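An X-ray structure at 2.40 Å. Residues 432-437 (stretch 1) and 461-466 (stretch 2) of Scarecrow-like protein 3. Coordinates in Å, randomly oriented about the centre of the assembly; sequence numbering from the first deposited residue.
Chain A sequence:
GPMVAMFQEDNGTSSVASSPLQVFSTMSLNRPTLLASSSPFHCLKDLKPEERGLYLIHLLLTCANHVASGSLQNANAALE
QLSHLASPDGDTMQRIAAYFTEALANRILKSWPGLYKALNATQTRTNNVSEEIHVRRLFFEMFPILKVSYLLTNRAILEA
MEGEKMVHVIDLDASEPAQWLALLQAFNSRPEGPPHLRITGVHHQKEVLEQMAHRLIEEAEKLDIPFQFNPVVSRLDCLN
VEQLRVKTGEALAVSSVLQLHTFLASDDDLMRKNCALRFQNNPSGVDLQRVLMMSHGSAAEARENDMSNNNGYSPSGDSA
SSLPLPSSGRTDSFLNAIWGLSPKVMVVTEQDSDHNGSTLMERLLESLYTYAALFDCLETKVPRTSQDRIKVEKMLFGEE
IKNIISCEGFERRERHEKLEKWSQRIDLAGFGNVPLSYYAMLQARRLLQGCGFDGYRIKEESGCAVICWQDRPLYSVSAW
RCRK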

ATOM      1  N   GLY A 432      -5.200   8.576  43.441  1.00 98.74           N
ATOM      2  CA  GLY A 432      -4.364   7.882  44.410  1.00 91.21           C
ATOM      3  C   GLY A 432      -4.063   6.480  43.911  1.00 99.86           C
ATOM      4  O   GLY A 432      -4.939   5.808  43.360  1.00 97.55           O
ATOM      5  N   ASN A 433      -2.823   6.044  44.112  1.00 94.31           N
ATOM      6  CA  ASN A 433      -2.411   4.738  43.619  1.00 94.02           C
ATOM      7  C   ASN A 433      -3.066   3.622  44.420  1.00 94.36           C
ATOM      8  O   ASN A 433      -3.134   3.671  45.652  1.00 99.75           O
ATOM      9  CB  ASN A 433      -0.892   4.598  43.673  1.00 88.45           C
ATOM     10  CG  ASN A 433      -0.420   3.221  43.242  1.00 95.85           C
ATOM     11  OD1 ASN A 433       0.181   2.485  44.023  1.00106.68           O
ATOM     12  ND2 ASN A 433      -0.704   2.863  41.996  1.00 92.14           N
ATOM     13  N   VAL A 434      -3.558   2.614  43.710  1.00 89.10           N
ATOM     14  CA  VAL A 434      -4.105   1.407  44.314  1.00 86.56           C
ATOM     15  C   VAL A 434      -3.145   0.264  43.990  1.00 87.56           C
ATOM     16  O   VAL A 434      -3.090  -0.188  42.836  1.00 83.77           O
ATOM     17  CB  VAL A 434      -5.523   1.107  43.811  1.00 90.13           C
ATOM     18  CG1 VAL A 434      -6.099  -0.107  44.528  1.00 84.13           C
ATOM     19  CG2 VAL A 434      -6.417   2.315  44.011  1.00 93.67           C
ATOM     20  N   PRO A 435      -2.361  -0.213  44.956  1.00 86.01           N
ATOM     21  CA  PRO A 435      -1.373  -1.255  44.656  1.00 78.99           C
ATOM     22  C   PRO A 435      -2.035  -2.513  44.115  1.00 81.31           C
ATOM     23  O   PRO A 435      -3.115  -2.912  44.555  1.00 96.47           O
ATOM     24  CB  PRO A 435      -0.701  -1.508  46.012  1.00 83.42           C
ATOM     25  CG  PRO A 435      -1.668  -0.981  47.030  1.00 77.95           C
ATOM     26  CD  PRO A 435      -2.347   0.178  46.374  1.00 75.34           C
ATOM     27  N   LEU A 436      -1.383  -3.123  43.130  1.00 81.31           N
ATOM     28  CA  LEU A 436      -1.887  -4.356  42.552  1.00 76.00           C
ATOM     29  C   LEU A 436      -1.806  -5.487  43.569  1.00 74.94           C
ATOM     30  O   LEU A 436      -0.925  -5.515  44.434  1.00 76.87           O
ATOM     31  CB  LEU A 436      -1.098  -4.713  41.294  1.00 73.03           C
ATOM     32  CG  LEU A 436      -1.181  -3.688  40.160  1.00 76.89           C
ATOM     33  CD1 LEU A 436      -0.298  -4.088  38.988  1.00 80.30           C
ATOM     34  CD2 LEU A 436      -2.623  -3.511  39.712  1.00 69.38           C
ATOM     35  N   SER A 437      -2.746  -6.423  43.463  1.00 77.85           N
ATOM     36  CA  SER A 437      -2.818  -7.524  44.414  1.00 75.83           C
ATOM     37  C   SER A 437      -1.578  -8.403  44.313  1.00 84.00           C
ATOM     38  O   SER A 437      -1.109  -8.718  43.215  1.00 81.55           O
ATOM     39  CB  SER A 437      -4.074  -8.358  44.161  1.00 87.78           C
ATOM     40  OG  SER A 437      -4.014  -9.593  44.851  1.00104.12           O
ATOM     41  N   GLU A 461       6.995  -2.226  41.495  1.00 82.75           N
ATOM     42  CA  GLU A 461       7.555  -0.893  41.715  1.00 90.72           C
ATOM     43  C   GLU A 461       6.441  -0.001  42.253  1.00 93.61           C
ATOM     44  O   GLU A 461       5.604   0.478  41.482  1.00 91.61           O
ATOM     45  CB  GLU A 461       8.155  -0.327  40.432  1.00 81.05           C
ATOM     46  N   SER A 462       6.439   0.213  43.569  1.00 92.87           N
ATOM     47  CA  SER A 462       5.498   1.119  44.229  1.00 89.16           C
ATOM     48  C   SER A 462       4.049   0.750  43.907  1.00 90.52           C
ATOM     49  O   SER A 462       3.260   1.575  43.443  1.00 87.37           O
ATOM     50  CB  SER A 462       5.791   2.575  43.851  1.00 95.17           C
ATOM     51  OG  SER A 462       7.128   2.926  44.164  1.00108.23           O
ATOM     52  N   GLY A 463       3.702  -0.511  44.161  1.00 85.94           N
ATOM     53  CA  GLY A 463       2.358  -0.987  43.896  1.00 80.33           C
ATOM     54  C   GLY A 463       2.016  -1.186  42.437  1.00 84.36           C
ATOM     55  O   GLY A 463       0.852  -1.455  42.123  1.00 89.93           O
ATOM     56  N   CYS A 464       2.987  -1.068  41.535  1.00 72.82           N
ATOM     57  CA  CYS A 464       2.755  -1.215  40.108  1.00 78.61           C
ATOM     58  C   CYS A 464       3.592  -2.363  39.563  1.00 84.80           C
ATOM     59  O   CYS A 464       4.536  -2.837  40.203  1.00 81.57           O
ATOM     60  CB  CYS A 464       3.086   0.081  39.358  1.00 81.72           C
ATOM     61  SG  CYS A 464       2.292   1.548  40.053  1.00 87.89           S
ATOM     62  N   ALA A 465       3.235  -2.808  38.362  1.00 81.75           N
ATOM     63  CA  ALA A 465       3.910  -3.909  37.695  1.00 76.48           C
ATOM     64  C   ALA A 465       4.679  -3.391  36.489  1.00 83.38           C
ATOM     65  O   ALA A 465       4.186  -2.539  35.745  1.00 84.92           O
ATOM     66  CB  ALA A 465       2.909  -4.977  37.252  1.00 72.12           C
ATOM     67  N   VAL A 466       5.889  -3.910  36.301  1.00 85.47           N
ATOM     68  CA  VAL A 466       6.736  -3.562  35.167  1.00 84.77           C
ATOM     69  C   VAL A 466       7.086  -4.847  34.432  1.00 86.39           C
ATOM     70  O   VAL A 466       7.762  -5.723  34.987  1.00 84.76           O
ATOM     71  CB  VAL A 466       8.006  -2.817  35.607  1.00 85.25           C
ATOM     72  CG1 VAL A 466       8.916  -2.573  34.412  1.00 80.70           C
ATOM     73  CG2 VAL A 466       7.642  -1.505  36.284  1.00 82.52           C
TER

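The contact between the two stretches is small, 230 Å² summed over both sides, and it centres on Gly 463, which the other stretch covers more than any other residue here. One hydrogen bond crosses it: Leu 436 N donates to Gly 463 O at 3.0 Å with an N-H...O angle of 163°, close to linear. The same oxygen receives a CA-H...O contact from Pro 435 CA at 3.4 Å, with 145° at the hydrogen. Gly 463 O thus meets the chain where Pro 435 passes into Leu 436. Proline has no amide hydrogen, and the donor here is the N-H of the residue after it.

Gly 463 is the third residue of a tight turn, and its carbonyl faces stretch 1. Glu 461 to Cys 464 form a type I' turn, closed by Cys 464 N to Glu 461 O at 3.0 Å and by Glu 461 N to Cys 464 O at 2.8 Å. Its central residues, Ser 462 (phi/psi 55/54) and Gly 463 (73/8), both have positive phi, which by itself favours glycine. At Gly 463 there is a second reason: an ideal CB would point toward stretch 1 and lie 2.8 Å from Asn 433 OD1 and 3.0 Å from Pro 435 CB, both clashes. Without a side chain, Gly 463 CA comes to 3.8 Å from Pro 435 CA.

Leu 436 combines the backbone bond with the apolar contact. Its CA-to-CB bond points toward stretch 2, and the m,t rotamer (chi1 -62°, chi2 176°) carries CD1 to 3.8 Å from Ala 465 CB. CD1 also lies 4.3 Å from Cys 464 C, so this methyl packs against backbone as well as side chain. The small methyl of Ala 465, a buried residue, suits this close approach.

The CA-to-CB bond of Asn 433 also points toward stretch 2. With chi1 at 177° (t) and chi2 at -118°, the amide of Asn 433 reaches the turn, and ND2 lies 3.8 Å from Cys 464 SG. Asn 433 OD1 is 3.3 Å from Ser 462 O, but both are acceptors, so this proximity is packing rather than a hydrogen bond. Cys 464 sends its CA-to-CB bond away from stretch 1, yet chi1 of -51° (m) still leaves SG within reach of that amide.

Val 434 and Ser 437 turn their CA-to-CB bonds away, whereas those of Asn 433 and Leu 436 point toward stretch 2 and that of Pro 435 lies sideways. Val 434 CB is still 7.1 Å from Gly 463 O, the nearest approach of that side chain, while Ser 437, with chi1 166° (t), uses its OG to cap a backbone N at the start of the following helix.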